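Methyl-accepting chemotaxis protein (Vibrio parahaemolyticus, PDB 4EXO) probably senses small molecules in the periplasm as a chemotaxis receptor, and holds pyruvic acid in its Cache-type (PAS-like) sensor domain. Local coordinates at residues A20-M23 / M24-A28; W113-P116 / T117-A120. One frame throughout, in Å; residues are numbered along the deposited sequence. Where two conformers were deposited one is given.

Contact 1. Residues A20-M23 / M24-A28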
loop_
_atom_site.group_PDB
_atom_site.type_symbol
_atom_site.label_atom_id
_atom_site.label_comp_id
_atom_site.label_asym_id
_atom_site.label_seq_id
_atom_site.Cartn_x
_atom_site.Cartn_y
_atom_site.Cartn_z
ATOM N N ALA A 20 4.295 -4.248 -5.105
ATOM C CA ALA A 20 4.358 -3.443 -3.869
ATOM C C ALA A 20 2.986 -3.273 -3.229
ATOM O O ALA A 20 2.814 -3.469 -2.020
ATOM C CB ALA A 20 4.979 -2.040 -4.150
ATOM N N TYR A 21 2.002 -2.877 -4.027
ATOM C CA TYR A 21 0.645 -2.702 -3.486
ATOM C C TYR A 21 0.125 -4.009 -2.931
ATOM O O TYR A 21 -0.507 -4.016 -1.872
ATOM C CB TYR A 21 -0.314 -2.232 -4.597
ATOM C CG TYR A 21 0.078 -0.879 -5.230
ATOM C CD1 TYR A 21 0.640 0.127 -4.454
ATOM C CD2 TYR A 21 -0.153 -0.630 -6.583
ATOM C CE1 TYR A 21 0.972 1.364 -4.995
ATOM C CE2 TYR A 21 0.173 0.605 -7.146
ATOM C CZ TYR A 21 0.728 1.588 -6.347
ATOM O OH TYR A 21 1.081 2.800 -6.894
HETATM N N MSE A 22 0.371 -5.119 -3.657
HETATM C CA MSE A 22 -0.070 -6.419 -3.160
HETATM C C MSE A 22 0.598 -6.722 -1.806
HETATM O O MSE A 22 -0.065 -7.195 -0.879
HETATM C CB MSE A 22 0.236 -7.561 -4.161
HETATM C CG MSE A 22 -0.200 -8.965 -3.665
HETATM SE SE MSE A 22 -2.127 -9.130 -3.234
HETATM C CE MSE A 22 -2.810 -8.439 -4.897
HETATM N N MSE A 23 1.903 -6.483 -1.707
HETATM C CA MSE A 23 2.613 -6.669 -0.441
HETATM C C MSE A 23 1.969 -5.895 0.694
HETATM O O MSE A 23 1.811 -6.413 1.792
HETATM C CB MSE A 23 4.096 -6.282 -0.535
HETATM C CG MSE A 23 4.821 -6.697 0.712
HETATM SE SE MSE A 23 6.733 -6.289 0.570
HETATM C CE MSE A 23 7.360 -7.694 -0.611
HETATM N N MSE A 24 1.552 -4.662 0.425
HETATM C CA MSE A 24 0.899 -3.868 1.465
HETATM C C MSE A 24 -0.393 -4.485 1.966
HETATM O O MSE A 24 -0.656 -4.482 3.168
HETATM C CB MSE A 24 0.661 -2.439 0.977
HETATM C CG MSE A 24 1.957 -1.750 0.630
HETATM SE SE MSE A 24 1.703 0.147 0.342
HETATM C CE MSE A 24 1.230 0.721 2.124
ATOM N N GLY A 25 -1.201 -5.002 1.042
ATOM C CA GLY A 25 -2.458 -5.627 1.413
ATOM C C GLY A 25 -2.231 -6.917 2.221
ATOM O O GLY A 25 -2.823 -7.105 3.273
ATOM N N VAL A 26 -1.330 -7.766 1.727
ATOM C CA VAL A 26 -0.973 -9.009 2.373
ATOM C C VAL A 26 -0.383 -8.772 3.783
ATOM O O VAL A 26 -0.728 -9.483 4.747
ATOM C CB VAL A 26 -0.028 -9.866 1.457
ATOM C CG1 VAL A 26 0.550 -11.111 2.223
ATOM C CG2 VAL A 26 -0.812 -10.326 0.179
ATOM N N THR A 27 0.461 -7.765 3.911
ATOM C CA THR A 27 1.056 -7.490 5.221
ATOM C C THR A 27 0.084 -6.757 6.158
ATOM O O THR A 27 0.117 -6.997 7.353
ATOM C CB THR A 27 2.414 -6.760 5.103
ATOM O OG1 THR A 27 2.258 -5.558 4.348
ATOM C CG2 THR A 27 3.432 -7.662 4.377
ATOM N N ALA A 28 -0.806 -5.920 5.622
ATOM C CA ALA A 28 -1.816 -5.264 6.458
ATOM C C ALA A 28 -2.686 -6.259 7.223
ATOM O O ALA A 28 -3.101 -5.963 8.358
ATOM C CB ALA A 28 -2.692 -4.287 5.644
#

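Contact 2. Residues W113-P116 / T117-A120. With PYR (pyruvic acid), chain B.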
loop_
_atom_site.group_PDB
_atom_site.type_symbol
_atom_site.label_atom_id
_atom_site.label_comp_id
_atom_site.label_asym_id
_atom_site.label_seq_id
_atom_site.Cartn_x
_atom_site.Cartn_y
_atom_site.Cartn_z
ATOM N N TRP A 113 -12.415 -4.584 -17.218
ATOM C CA TRP A 113 -13.276 -4.608 -16.057
ATOM C C TRP A 113 -13.814 -3.185 -15.839
ATOM O O TRP A 113 -13.222 -2.180 -16.301
ATOM C CB TRP A 113 -12.498 -5.079 -14.811
ATOM C CG TRP A 113 -13.408 -5.532 -13.702
ATOM C CD1 TRP A 113 -13.924 -4.751 -12.683
ATOM C CD2 TRP A 113 -13.929 -6.855 -13.500
ATOM N NE1 TRP A 113 -14.737 -5.519 -11.877
ATOM C CE2 TRP A 113 -14.737 -6.814 -12.338
ATOM C CE3 TRP A 113 -13.771 -8.083 -14.189
ATOM C CZ2 TRP A 113 -15.421 -7.937 -11.850
ATOM C CZ3 TRP A 113 -14.448 -9.211 -13.689
ATOM C CH2 TRP A 113 -15.247 -9.133 -12.525
ATOM N N HIS A 114 -14.918 -3.100 -15.109
ATOM C CA HIS A 114 -15.420 -1.807 -14.631
ATOM C C HIS A 114 -14.254 -0.980 -14.055
ATOM O O HIS A 114 -13.466 -1.465 -13.243
ATOM C CB HIS A 114 -16.461 -2.059 -13.549
ATOM C CG HIS A 114 -16.907 -0.822 -12.817
ATOM N ND1 HIS A 114 -16.358 -0.431 -11.614
ATOM C CD2 HIS A 114 -17.904 0.055 -13.081
ATOM C CE1 HIS A 114 -16.982 0.651 -11.178
ATOM N NE2 HIS A 114 -17.940 0.955 -12.043
ATOM N N LYS A 115 -14.160 0.274 -14.478
ATOM C CA LYS A 115 -13.172 1.201 -13.945
ATOM C C LYS A 115 -13.925 2.283 -13.118
ATOM O O LYS A 115 -14.728 3.034 -13.683
ATOM C CB LYS A 115 -12.440 1.868 -15.116
ATOM C CG LYS A 115 -11.400 2.909 -14.700
ATOM C CD LYS A 115 -10.634 3.434 -15.933
ATOM C CE LYS A 115 -9.609 4.482 -15.529
ATOM N NZ LYS A 115 -8.815 5.012 -16.700
ATOM N N PRO A 116 -13.697 2.338 -11.790
ATOM C CA PRO A 116 -14.498 3.232 -10.932
ATOM C C PRO A 116 -14.610 4.660 -11.436
ATOM O O PRO A 116 -15.729 5.214 -11.444
ATOM C CB PRO A 116 -13.783 3.158 -9.578
ATOM C CG PRO A 116 -13.317 1.660 -9.534
ATOM C CD PRO A 116 -12.848 1.411 -10.999
ATOM N N THR A 117 -13.508 5.271 -11.861
ATOM C CA THR A 117 -13.549 6.711 -12.157
ATOM C C THR A 117 -14.369 7.085 -13.408
ATOM O O THR A 117 -14.589 8.278 -13.649
ATOM C CB THR A 117 -12.132 7.346 -12.262
ATOM O OG1 THR A 117 -11.347 6.654 -13.248
ATOM C CG2 THR A 117 -11.401 7.340 -10.891
ATOM N N ILE A 118 -14.773 6.101 -14.222
ATOM C CA ILE A 118 -15.637 6.364 -15.399
ATOM C C ILE A 118 -16.890 5.494 -15.414
ATOM O O ILE A 118 -17.715 5.583 -16.337
ATOM C CB ILE A 118 -14.883 6.188 -16.766
ATOM C CG1 ILE A 118 -14.347 4.740 -16.926
ATOM C CG2 ILE A 118 -13.763 7.231 -16.889
ATOM C CD1 ILE A 118 -13.707 4.431 -18.359
ATOM N N ASN A 119 -17.042 4.655 -14.390
ATOM C CA ASN A 119 -18.167 3.731 -14.321
ATOM C C ASN A 119 -18.456 3.033 -15.666
ATOM O O ASN A 119 -19.611 3.034 -16.152
ATOM C CB ASN A 119 -19.461 4.443 -13.789
ATOM C CG ASN A 119 -20.567 3.456 -13.447
ATOM O OD1 ASN A 119 -20.293 2.280 -13.128
ATOM N ND2 ASN A 119 -21.822 3.906 -13.505
ATOM N N ALA A 120 -17.416 2.447 -16.283
ATOM C CA ALA A 120 -17.574 1.759 -17.563
ATOM C C ALA A 120 -16.395 0.794 -17.699
ATOM O O ALA A 120 -15.410 0.947 -17.010
ATOM C CB ALA A 120 -17.540 2.809 -18.734
HETATM C C PYR B . -11.808 -6.834 -10.595
HETATM O O PYR B . -10.891 -6.446 -11.456
HETATM O OXT PYR B . -12.405 -5.925 -9.849
HETATM C CA PYR B . -12.164 -8.197 -10.471
HETATM O O3 PYR B . -13.066 -8.482 -9.607
HETATM C CB PYR B . -11.572 -9.321 -11.313
#

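Contact 1. Residues A20-M23 / M24-A28
The carbonyl of Met23 is approached by Thr27 on both faces of its plane. Thr27 OG1 gives a hydrogen bond to Met23 O at 2.7 Å from one face, tilted 31° from the plane. Thr27 N reaches the same Met23 O from the opposite face at 2.9 Å. This doubled acceptor sits in the last turns of the long N-terminal helix 2-28, where the residues meet at i to i+4 spacing. The Thr27 hydroxyl lies between the backbone N and the carbonyl carbon (chi1 56°), which turns it back onto the preceding turn. The methyl CG2, anti to the carbonyl carbon, also lies against Met23, 4.0 Å from its CG. The hydroxyl has a second partner, Arg53 N of the second subunit.

The ring of Tyr21 stacks with Phe54. Ala20 and Tyr21 also pack on Tyr21 and Ala20 of the second subunit, so this helix takes part in the dimer interface. On another side of the helix, Met22 and Val26 turn toward the sheet, where both touch Leu138 and Glu129. Met22, Met23 and Met24 are all selenomethionines here. Met24 packs on Met52 of the second subunit. The helix bond from Val26 N to Met22 O is 3.0 Å long. Met22 bends at chi2 and chi3, and its selenium touches Val26 CG2 at 3.8 Å.

Contact 2. Residues W113-P116 / T117-A120
His114 and Asn119 meet across a beta hairpin, where a short loop joins strand 108-115 to strand 120-131. His114 NE2 donates a hydrogen bond to Asn119 OD1 at 2.9 Å. The oxygen lies at the edge of the imidazole, close to its plane, but the bond is bent, with an N-H...O angle of 131°. The amide stands steeply to the ring, the two planes being 74° apart. Asn119 has a left-handed backbone conformation. With CG anti to the backbone N (chi1 -169°), its amide reaches back to the His114 ring.

The loop beneath this pair is closed by backbone bonds. Ile118 N bonds to Lys115 O at 3.1 Å, with Pro116 and Thr117 at the corners of a type I turn. Lys115 N bonds to Ala120 O at 2.9 Å and joins the two arms. The Lys115 side chain is fully extended. Its CB meets Ile118 CG1 at 3.9 Å, and its CE passes Thr117 OG1 at 3.6 Å. The polar ends of Lys115 and Thr117 are held by other parts of the chain: Lys115 NZ forms a salt bridge with Asp145, and Thr117 OG1 is hydrogen-bonded to Asp57. His114 O accepts a hydrogen bond from Tyr143 OH.

At the inner end of the hairpin, Trp113 turns away from the loop and lines the pyruvic acid pocket. Its backbone is hydrogen-bonded to Ala122, which ties it to the next strand. The ligand lies over one face of the indole and is also hydrogen-bonded to Lys124, Tyr59, Tyr63 and His72. Its carboxylate carbon C sits 3.4 Å from Trp113 CE2, while OXT lies above the same face, just past the NE1 rim, 3.1 Å from Trp113 NE1.

Contact 1 is partly buried, lying between the sheet and the second subunit, whereas contact 2 is a surface hairpin that no other protein chain of the assembly touches. Their centres are about 23 Å apart and their nearest atoms about 13 Å, so they do not meet. Both reach the antiparallel sheet: the helix lies against strands 120-131 and 136-143, while the hairpin joins strand 108-115 to 120-131. Regular helical bonds and apolar selenomethionines mark 20-28. Residues 113-120 rely on turn bonds, a side-chain bond and charged partners. Contact 2 reaches the pyruvic acid directly, but the Met22 side chain in contact 1 stays about 11 Å from it.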